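Local coordinates for enoyl-[acyl-carrier-protein] reductase [FMN] (Thermotoga maritima, PDB 5GVJ) that probably catalyses the NADH-dependent reduction of enoyl-[acyl-carrier-protein] in fatty acid synthesis, with FMN as its flavin cofactor, at residues A[13-24]-A[37-47]; A[193-201]-A[284-294]. The protein carries 1 engineered substitution. All coordinates share one frame; numbering follows the deposited sequence.

Overall arrangement
Contact 1 (13-24 with 37-47) lies in the core and contact 2 (193-201 with 284-294) nearer the surface, partly buried; their centres are about 13 Å apart. Contact 1 joins two barrel strands. It relies on backbone bonds, glycines and apolar side chains. Contact 2 joins a short helix beyond the barrel strand 189-191 to the start of the helix 290-309. Its chemistry is more polar, with an arginine, a glutamate and a sodium ion. Both hold residues that contact FMN where it is bound; this chain carries none. They also touch: Ile17 packs on Phe196, His15 and Ala37 pack on Ile294, and Lys291 probably donates a hydrogen bond to Ala37 O.

Contact 1 (A[13-24]-A[37-47]); sequences IEHPILMGGMAW and AGGLGIIGSGA
The sulfur of Met19 takes a weak hydrogen bond from the backbone of strand 41-44: Ile42 N lies 3.4 Å from Met19 SD, and the N-H points at the sulfur at 165°. Met19 CG sits between its own backbone N and carbonyl carbon (chi1 76°). This sends the side chain back over Gly41 and Ile42, with CG near Ile42 CB. An alanine here would remove the sulfur, would probably leave Ile42 N without this acceptor and open a gap toward Leu30, Ala31 and Val34 of helix 28-36. The backbones meet in a single parallel bridge. Leu40 N donates to Ile17 O at 2.9 Å, and Met19 N to Leu40 O at 3.2 Å. Strands 17-18 and 41-44 are the first two of a TIM barrel, joined by helix 28-36 in a beta-alpha-beta crossover, and their pairing closes the barrel. Leu18 and Leu40 lie alongside each other, with Leu18 CD2 3.5 Å from Leu40 CB. Just past helix 28-36, Gly38 closes the last turn in a Schellman motif, and His15 N donates to Gly38 O at 2.8 Å. The His15 ring meets Ala37 O at its edge, with His15 CD2 3.3 Å from that oxygen. The bare CA of Gly38 lies close against this ring and Glu14. At the other end Gly21 and Ala23 belong to the FMN site. Water bridges Gly21 O to Gly46 N, and a second water joins Gly44 O to Ala47 N. Ala47 CB lies above the indole plane, offset toward its rim, 3.5 Å from Trp24 CE2.

Contact 2 (A[193-201]-A[284-294]); sequences GTRFVASVE and IDEIKPVKQII. With NA (sodium ion), chain C.
Arg195 reaches from the short helix 193-197 to Glu286 O, in the loop leading into helix 290-309. The short helix follows strand 189-191 of the TIM barrel. Its first residues, Gly193 and Thr194, belong to the FMN site. Helix 290-309 packs against it; the axes of segments 193-197 and 290-294 run at 141°, closer to antiparallel than parallel.

Hydrogen bonds fix the rotation of the guanidinium. Arg195 CG is anti to the backbone N (chi1 175°), and bends at chi2 and chi3 bring the group round to Glu286. Arg195 NH2 donates to Glu286 O at 2.8 Å and to Ala198 O of its own segment at 2.9 Å, both close to the guanidinium plane. Arg195 NH1 reaches Asp285 N through a water. Arg195 NE is buried by the contact and has no partner. Two further bonds cross the contact, one between backbones and one to a carboxylate. Val200 N donates to Lys288 O at 2.9 Å, from above the carbonyl plane. Glu201 OE1 accepts Val290 N at 2.9 Å on its syn side, 34° out of the carboxylate plane. Pro289 is the N-cap residue, so this carboxylate lies at the helix start, which would probably stabilise its charge. Glu201 OE2 adds a water link to Lys291 N.

Among the charges, Lys288 NZ lies 4.4 Å from Arg195 NH1. Lys288 forms a salt bridge with Asp296, which probably eases the repulsion.

Apolar packing encloses the guanidinium: Ile284 CG2 lies over one face and Ile293 CG1 over the opposite one. Phe196 meets Ile294 CG1 at its ring edge, and Phe196 CE1 is 3.7 Å from Ile293 CG2. Ile287 CD1 presses on Ala198 CB at 3.6 Å.

Metal coordination comes last. The sodium ion is bound by carbonyl oxygens of Ile212, Val213, Ala215 and Ala281, by a water held by Asp285 OD1, and by Ile284 O at 2.3 Å.

Contact 1 (A[13-24]-A[37-47])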
loop_
_atom_site.group_PDB
_atom_site.type_symbol
_atom_site.label_atom_id
_atom_site.label_comp_id
_atom_site.label_asym_id
_atom_site.label_seq_id
_atom_site.Cartn_x
_atom_site.Cartn_y
_atom_site.Cartn_z
ATOM N N ILE A 13 10.547 7.290 -23.819
ATOM C CA ILE A 13 11.648 7.432 -22.879
ATOM C C ILE A 13 12.272 6.060 -22.668
ATOM O O ILE A 13 11.715 5.027 -23.044
ATOM C CB ILE A 13 11.203 8.035 -21.536
ATOM C CG1 ILE A 13 10.137 7.136 -20.884
ATOM C CG2 ILE A 13 10.657 9.426 -21.739
ATOM C CD1 ILE A 13 9.543 7.731 -19.624
ATOM N N GLU A 14 13.435 6.071 -22.026
ATOM C CA GLU A 14 14.215 4.859 -21.846
ATOM C C GLU A 14 13.740 4.060 -20.636
ATOM O O GLU A 14 13.726 2.825 -20.678
ATOM C CB GLU A 14 15.693 5.234 -21.712
ATOM C CG GLU A 14 16.649 4.075 -21.593
ATOM C CD GLU A 14 18.107 4.516 -21.520
ATOM O OE1 GLU A 14 18.370 5.737 -21.409
ATOM O OE2 GLU A 14 18.989 3.634 -21.578
ATOM N N HIS A 15 13.359 4.737 -19.548
ATOM C CA HIS A 15 13.052 4.011 -18.326
ATOM C C HIS A 15 11.632 4.319 -17.871
ATOM O O HIS A 15 11.177 5.458 -17.999
ATOM C CB HIS A 15 14.016 4.358 -17.173
ATOM C CG HIS A 15 15.461 4.332 -17.556
ATOM N ND1 HIS A 15 16.095 3.187 -17.983
ATOM C CD2 HIS A 15 16.396 5.313 -17.573
ATOM C CE1 HIS A 15 17.361 3.464 -18.251
ATOM N NE2 HIS A 15 17.568 4.744 -18.009
ATOM N N PRO A 16 10.918 3.331 -17.305
ATOM C CA PRO A 16 9.515 3.530 -16.893
ATOM C C PRO A 16 9.408 4.187 -15.518
ATOM O O PRO A 16 8.788 3.656 -14.594
ATOM C CB PRO A 16 8.977 2.093 -16.893
ATOM C CG PRO A 16 10.194 1.300 -16.379
ATOM C CD PRO A 16 11.381 1.955 -17.062
ATOM N N ILE A 17 10.042 5.350 -15.378
ATOM C CA ILE A 17 10.232 6.014 -14.095
ATOM C C ILE A 17 9.907 7.492 -14.266
ATOM O O ILE A 17 10.509 8.161 -15.112
ATOM C CB ILE A 17 11.670 5.821 -13.580
ATOM C CG1 ILE A 17 11.947 4.323 -13.357
ATOM C CG2 ILE A 17 11.897 6.611 -12.300
ATOM C CD1 ILE A 17 13.411 4.010 -12.980
ATOM N N LEU A 18 8.937 7.994 -13.493
ATOM C CA LEU A 18 8.601 9.413 -13.481
ATOM C C LEU A 18 8.976 10.022 -12.136
ATOM O O LEU A 18 8.937 9.346 -11.110
ATOM C CB LEU A 18 7.099 9.673 -13.719
ATOM C CG LEU A 18 6.216 8.936 -14.727
ATOM C CD1 LEU A 18 4.905 9.719 -14.951
ATOM C CD2 LEU A 18 6.899 8.601 -16.025
ATOM N N MET A 19 9.358 11.302 -12.150
ATOM C CA MET A 19 9.452 12.079 -10.921
ATOM C C MET A 19 8.075 12.665 -10.605
ATOM O O MET A 19 7.130 12.526 -11.379
ATOM C CB MET A 19 10.521 13.187 -11.040
ATOM C CG MET A 19 10.099 14.384 -11.857
ATOM S SD MET A 19 11.359 15.700 -11.956
ATOM C CE MET A 19 10.689 16.896 -10.809
ATOM N N GLY A 20 7.962 13.329 -9.458
ATOM C CA GLY A 20 6.666 13.830 -9.026
ATOM C C GLY A 20 6.124 15.077 -9.708
ATOM O O GLY A 20 4.953 15.119 -10.106
ATOM N N GLY A 21 6.943 16.112 -9.835
ATOM C CA GLY A 21 6.434 17.368 -10.377
ATOM C C GLY A 21 5.519 18.119 -9.428
ATOM O O GLY A 21 4.497 18.674 -9.856
ATOM N N MET A 22 5.856 18.138 -8.145
ATOM C CA MET A 22 5.150 18.957 -7.177
ATOM C C MET A 22 5.460 20.438 -7.415
ATOM O O MET A 22 6.475 20.798 -8.020
ATOM C CB MET A 22 5.559 18.531 -5.766
ATOM C CG MET A 22 4.770 19.135 -4.627
ATOM S SD MET A 22 5.289 18.374 -3.071
ATOM C CE MET A 22 7.041 18.771 -2.998
ATOM N N ALA A 23 4.562 21.305 -6.946
ATOM C CA ALA A 23 4.841 22.734 -6.994
ATOM C C ALA A 23 6.091 23.047 -6.180
ATOM O O ALA A 23 6.336 22.445 -5.129
ATOM C CB ALA A 23 3.652 23.536 -6.468
ATOM N N TRP A 24 6.904 23.971 -6.701
ATOM C CA TRP A 24 8.138 24.435 -6.068
ATOM C C TRP A 24 9.257 23.406 -6.163
ATOM O O TRP A 24 10.381 23.768 -6.515
ATOM C CB TRP A 24 7.898 24.842 -4.610
ATOM C CG TRP A 24 6.900 25.940 -4.491
ATOM C CD1 TRP A 24 5.632 25.848 -3.996
ATOM C CD2 TRP A 24 7.068 27.298 -4.918
ATOM N NE1 TRP A 24 5.009 27.070 -4.068
ATOM C CE2 TRP A 24 5.869 27.977 -4.630
ATOM C CE3 TRP A 24 8.125 28.010 -5.496
ATOM C CZ2 TRP A 24 5.693 29.335 -4.908
ATOM C CZ3 TRP A 24 7.949 29.358 -5.771
ATOM C CH2 TRP A 24 6.741 30.005 -5.475
ATOM N N ALA A 37 18.554 11.650 -17.755
ATOM C CA ALA A 37 18.885 10.319 -17.253
ATOM C C ALA A 37 17.983 9.215 -17.797
ATOM O O ALA A 37 18.172 8.057 -17.410
ATOM C CB ALA A 37 18.820 10.301 -15.729
ATOM N N GLY A 38 16.992 9.534 -18.638
ATOM C CA GLY A 38 16.186 8.514 -19.288
ATOM C C GLY A 38 14.804 8.268 -18.707
ATOM O O GLY A 38 14.063 7.441 -19.252
ATOM N N GLY A 39 14.443 8.943 -17.623
ATOM C CA GLY A 39 13.104 8.889 -17.071
ATOM C C GLY A 39 12.273 10.035 -17.601
ATOM O O GLY A 39 12.594 10.645 -18.623
ATOM N N LEU A 40 11.181 10.340 -16.902
ATOM C CA LEU A 40 10.359 11.486 -17.288
ATOM C C LEU A 40 10.460 12.551 -16.205
ATOM O O LEU A 40 9.838 12.432 -15.151
ATOM C CB LEU A 40 8.900 11.097 -17.523
ATOM C CG LEU A 40 8.122 12.234 -18.198
ATOM C CD1 LEU A 40 8.350 12.207 -19.716
ATOM C CD2 LEU A 40 6.616 12.181 -17.860
ATOM N N GLY A 41 11.240 13.596 -16.469
ATOM C CA GLY A 41 11.201 14.760 -15.613
ATOM C C GLY A 41 9.895 15.504 -15.799
ATOM O O GLY A 41 9.281 15.479 -16.864
ATOM N N ILE A 42 9.441 16.157 -14.738
ATOM C CA ILE A 42 8.137 16.805 -14.775
ATOM C C ILE A 42 8.254 18.152 -14.090
ATOM O O ILE A 42 8.709 18.232 -12.945
ATOM C CB ILE A 42 7.034 15.956 -14.117
ATOM C CG1 ILE A 42 6.750 14.721 -14.971
ATOM C CG2 ILE A 42 5.774 16.794 -13.954
ATOM C CD1 ILE A 42 5.791 13.702 -14.307
ATOM N N ILE A 43 7.887 19.210 -14.806
ATOM C CA ILE A 43 7.852 20.558 -14.253
ATOM C C ILE A 43 6.544 20.720 -13.487
ATOM O O ILE A 43 5.461 20.520 -14.045
ATOM C CB ILE A 43 7.962 21.611 -15.370
ATOM C CG1 ILE A 43 9.330 21.534 -16.047
ATOM C CG2 ILE A 43 7.693 23.004 -14.811
ATOM C CD1 ILE A 43 9.414 22.363 -17.344
ATOM N N GLY A 44 6.640 21.077 -12.211
ATOM C CA GLY A 44 5.447 21.328 -11.423
ATOM C C GLY A 44 4.979 22.762 -11.563
ATOM O O GLY A 44 5.662 23.687 -11.106
ATOM N N SER A 45 3.831 22.973 -12.201
ATOM C CA SER A 45 3.353 24.321 -12.476
ATOM C C SER A 45 2.364 24.815 -11.429
ATOM O O SER A 45 1.772 25.883 -11.613
ATOM C CB SER A 45 2.721 24.392 -13.875
ATOM O OG SER A 45 1.427 23.806 -13.913
ATOM N N GLY A 46 2.178 24.065 -10.339
ATOM C CA GLY A 46 1.092 24.349 -9.415
ATOM C C GLY A 46 1.072 25.777 -8.911
ATOM O O GLY A 46 -0.005 26.346 -8.695
ATOM N N ALA A 47 2.252 26.378 -8.728
ATOM C CA ALA A 47 2.386 27.746 -8.240
ATOM C C ALA A 47 2.817 28.713 -9.336
ATOM O O ALA A 47 3.313 29.803 -9.037
ATOM C CB ALA A 47 3.382 27.802 -7.082
HETATM O O HOH W 1 2.602 21.108 -9.700
HETATM O O HOH W 2 5.155 25.547 -9.266
#

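Contact 2 (A[193-201]-A[284-294])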
loop_
_atom_site.group_PDB
_atom_site.type_symbol
_atom_site.label_atom_id
_atom_site.label_comp_id
_atom_site.label_asym_id
_atom_site.label_seq_id
_atom_site.Cartn_x
_atom_site.Cartn_y
_atom_site.Cartn_z
ATOM N N GLY A 193 7.942 10.569 -6.268
ATOM C CA GLY A 193 8.156 11.969 -5.945
ATOM C C GLY A 193 9.206 12.208 -4.874
ATOM O O GLY A 193 10.185 12.932 -5.103
ATOM N N THR A 194 9.029 11.580 -3.708
ATOM C CA THR A 194 9.936 11.848 -2.595
ATOM C C THR A 194 11.354 11.380 -2.912
ATOM O O THR A 194 12.326 12.079 -2.594
ATOM C CB THR A 194 9.399 11.203 -1.310
ATOM O OG1 THR A 194 8.145 11.815 -0.961
ATOM C CG2 THR A 194 10.374 11.391 -0.152
ATOM N N ARG A 195 11.494 10.239 -3.597
ATOM C CA ARG A 195 12.823 9.729 -3.926
ATOM C C ARG A 195 13.617 10.724 -4.776
ATOM O O ARG A 195 14.827 10.904 -4.568
ATOM C CB ARG A 195 12.704 8.381 -4.642
ATOM C CG ARG A 195 14.031 7.801 -5.149
ATOM C CD ARG A 195 14.964 7.372 -4.000
ATOM N NE ARG A 195 15.887 8.431 -3.583
ATOM C CZ ARG A 195 16.903 8.258 -2.734
ATOM N NH1 ARG A 195 17.126 7.064 -2.168
ATOM N NH2 ARG A 195 17.692 9.291 -2.434
ATOM N N PHE A 196 12.969 11.383 -5.742
ATOM C CA PHE A 196 13.733 12.316 -6.569
ATOM C C PHE A 196 13.873 13.703 -5.943
ATOM O O PHE A 196 14.815 14.425 -6.292
ATOM C CB PHE A 196 13.119 12.415 -7.972
ATOM C CG PHE A 196 13.431 11.223 -8.842
ATOM C CD1 PHE A 196 14.718 11.014 -9.314
ATOM C CD2 PHE A 196 12.446 10.290 -9.154
ATOM C CE1 PHE A 196 15.022 9.912 -10.109
ATOM C CE2 PHE A 196 12.738 9.168 -9.941
ATOM C CZ PHE A 196 14.021 8.978 -10.418
ATOM N N VAL A 197 12.958 14.113 -5.060
ATOM C CA VAL A 197 13.211 15.303 -4.245
ATOM C C VAL A 197 14.472 15.108 -3.415
ATOM O O VAL A 197 15.261 16.046 -3.213
ATOM C CB VAL A 197 12.002 15.619 -3.348
ATOM C CG1 VAL A 197 12.390 16.633 -2.273
ATOM C CG2 VAL A 197 10.833 16.133 -4.182
ATOM N N ALA A 198 14.681 13.889 -2.915
ATOM C CA ALA A 198 15.880 13.547 -2.147
ATOM C C ALA A 198 17.045 13.167 -3.071
ATOM O O ALA A 198 17.642 12.097 -2.964
ATOM C CB ALA A 198 15.573 12.419 -1.171
ATOM N N SER A 199 17.398 14.087 -3.969
ATOM C CA SER A 199 18.485 13.825 -4.901
ATOM C C SER A 199 19.446 15.007 -4.941
ATOM O O SER A 199 19.105 16.128 -4.555
ATOM C CB SER A 199 17.968 13.554 -6.313
ATOM O OG SER A 199 17.486 14.758 -6.890
ATOM N N VAL A 200 20.655 14.742 -5.445
ATOM C CA VAL A 200 21.665 15.804 -5.515
ATOM C C VAL A 200 21.182 16.935 -6.416
ATOM O O VAL A 200 21.367 18.119 -6.105
ATOM C CB VAL A 200 23.020 15.240 -5.991
ATOM C CG1 VAL A 200 24.055 16.369 -6.148
ATOM C CG2 VAL A 200 23.548 14.209 -5.020
ATOM N N GLU A 201 20.516 16.590 -7.522
ATOM C CA GLU A 201 20.078 17.580 -8.496
ATOM C C GLU A 201 18.767 18.247 -8.116
ATOM O O GLU A 201 18.334 19.175 -8.813
ATOM C CB GLU A 201 19.950 16.930 -9.881
ATOM C CG GLU A 201 21.290 16.479 -10.496
ATOM C CD GLU A 201 21.812 15.159 -9.932
ATOM O OE1 GLU A 201 21.079 14.499 -9.151
ATOM O OE2 GLU A 201 22.958 14.774 -10.273
ATOM N N ILE A 284 14.228 6.051 2.557
ATOM C CA ILE A 284 15.283 6.866 1.970
ATOM C C ILE A 284 16.264 7.229 3.078
ATOM O O ILE A 284 15.899 7.896 4.056
ATOM C CB ILE A 284 14.704 8.110 1.290
ATOM C CG1 ILE A 284 13.884 7.690 0.060
ATOM C CG2 ILE A 284 15.816 9.091 0.903
ATOM C CD1 ILE A 284 12.916 8.755 -0.406
ATOM N N ASP A 285 17.500 6.768 2.940
ATOM C CA ASP A 285 18.509 6.983 3.963
ATOM C C ASP A 285 19.679 7.820 3.492
ATOM O O ASP A 285 20.620 8.033 4.270
ATOM C CB ASP A 285 19.024 5.646 4.486
ATOM C CG ASP A 285 17.930 4.843 5.118
ATOM O OD1 ASP A 285 17.262 5.377 6.031
ATOM O OD2 ASP A 285 17.702 3.710 4.659
ATOM N N GLU A 286 19.658 8.302 2.256
ATOM C CA GLU A 286 20.727 9.185 1.814
ATOM C C GLU A 286 20.300 9.881 0.534
ATOM O O GLU A 286 19.435 9.399 -0.206
ATOM C CB GLU A 286 22.047 8.436 1.612
ATOM C CG GLU A 286 21.987 7.302 0.630
ATOM C CD GLU A 286 23.352 6.686 0.381
ATOM O OE1 GLU A 286 24.297 7.440 0.074
ATOM O OE2 GLU A 286 23.484 5.452 0.505
ATOM N N ILE A 287 20.907 11.035 0.302
ATOM C CA ILE A 287 20.670 11.809 -0.912
ATOM C C ILE A 287 21.569 11.254 -2.010
ATOM O O ILE A 287 22.794 11.188 -1.850
ATOM C CB ILE A 287 20.935 13.300 -0.671
ATOM C CG1 ILE A 287 20.104 13.810 0.510
ATOM C CG2 ILE A 287 20.658 14.107 -1.926
ATOM C CD1 ILE A 287 18.603 13.583 0.370
ATOM N N LYS A 288 20.964 10.839 -3.120
ATOM C CA LYS A 288 21.725 10.246 -4.202
ATOM C C LYS A 288 21.652 11.100 -5.466
ATOM O O LYS A 288 20.679 11.828 -5.681
ATOM C CB LYS A 288 21.212 8.847 -4.565
ATOM C CG LYS A 288 21.322 7.773 -3.498
ATOM C CD LYS A 288 20.721 6.488 -4.093
ATOM C CE LYS A 288 20.554 5.379 -3.077
ATOM N NZ LYS A 288 19.992 4.166 -3.740
ATOM N N PRO A 289 22.652 11.003 -6.334
ATOM C CA PRO A 289 22.498 11.540 -7.687
ATOM C C PRO A 289 21.336 10.870 -8.397
ATOM O O PRO A 289 21.064 9.684 -8.203
ATOM C CB PRO A 289 23.829 11.189 -8.362
ATOM C CG PRO A 289 24.794 11.021 -7.238
ATOM C CD PRO A 289 23.978 10.393 -6.136
ATOM N N VAL A 290 20.659 11.656 -9.236
ATOM C CA VAL A 290 19.570 11.143 -10.064
ATOM C C VAL A 290 20.026 9.934 -10.868
ATOM O O VAL A 290 19.317 8.924 -10.949
ATOM C CB VAL A 290 19.028 12.271 -10.966
ATOM C CG1 VAL A 290 18.259 11.706 -12.170
ATOM C CG2 VAL A 290 18.133 13.192 -10.142
ATOM N N LYS A 291 21.228 9.999 -11.445
ATOM C CA LYS A 291 21.724 8.880 -12.246
ATOM C C LYS A 291 21.836 7.607 -11.414
ATOM O O LYS A 291 21.449 6.520 -11.870
ATOM C CB LYS A 291 23.083 9.231 -12.857
ATOM C CG LYS A 291 23.306 8.628 -14.240
ATOM C CD LYS A 291 22.709 9.531 -15.331
ATOM C CE LYS A 291 22.320 8.734 -16.580
ATOM N NZ LYS A 291 21.218 7.717 -16.298
ATOM N N GLN A 292 22.370 7.719 -10.196
ATOM C CA GLN A 292 22.501 6.547 -9.339
ATOM C C GLN A 292 21.136 6.011 -8.924
ATOM O O GLN A 292 20.928 4.791 -8.888
ATOM C CB GLN A 292 23.319 6.898 -8.100
ATOM C CG GLN A 292 23.747 5.682 -7.293
ATOM C CD GLN A 292 24.655 4.760 -8.105
ATOM O OE1 GLN A 292 24.402 3.560 -8.216
ATOM N NE2 GLN A 292 25.702 5.326 -8.700
ATOM N N ILE A 293 20.206 6.907 -8.577
ATOM C CA ILE A 293 18.849 6.478 -8.222
ATOM C C ILE A 293 18.279 5.564 -9.299
ATOM O O ILE A 293 17.768 4.475 -9.011
ATOM C CB ILE A 293 17.935 7.695 -7.998
ATOM C CG1 ILE A 293 18.370 8.473 -6.754
ATOM C CG2 ILE A 293 16.447 7.256 -7.912
ATOM C CD1 ILE A 293 17.629 9.822 -6.578
ATOM N N ILE A 294 18.357 5.995 -10.555
ATOM C CA ILE A 294 17.772 5.204 -11.634
ATOM C C ILE A 294 18.547 3.907 -11.836
ATOM O O ILE A 294 17.952 2.856 -12.097
ATOM C CB ILE A 294 17.695 6.048 -12.924
ATOM C CG1 ILE A 294 16.719 7.213 -12.726
ATOM C CG2 ILE A 294 17.283 5.174 -14.132
ATOM C CD1 ILE A 294 16.695 8.223 -13.850
HETATM NA NA NA C . 14.390 8.625 5.676
HETATM O O HOH W 3 18.678 5.705 0.228
HETATM O O HOH W 4 22.822 12.422 -11.786
HETATM O O HOH W 5 15.005 6.465 6.768
#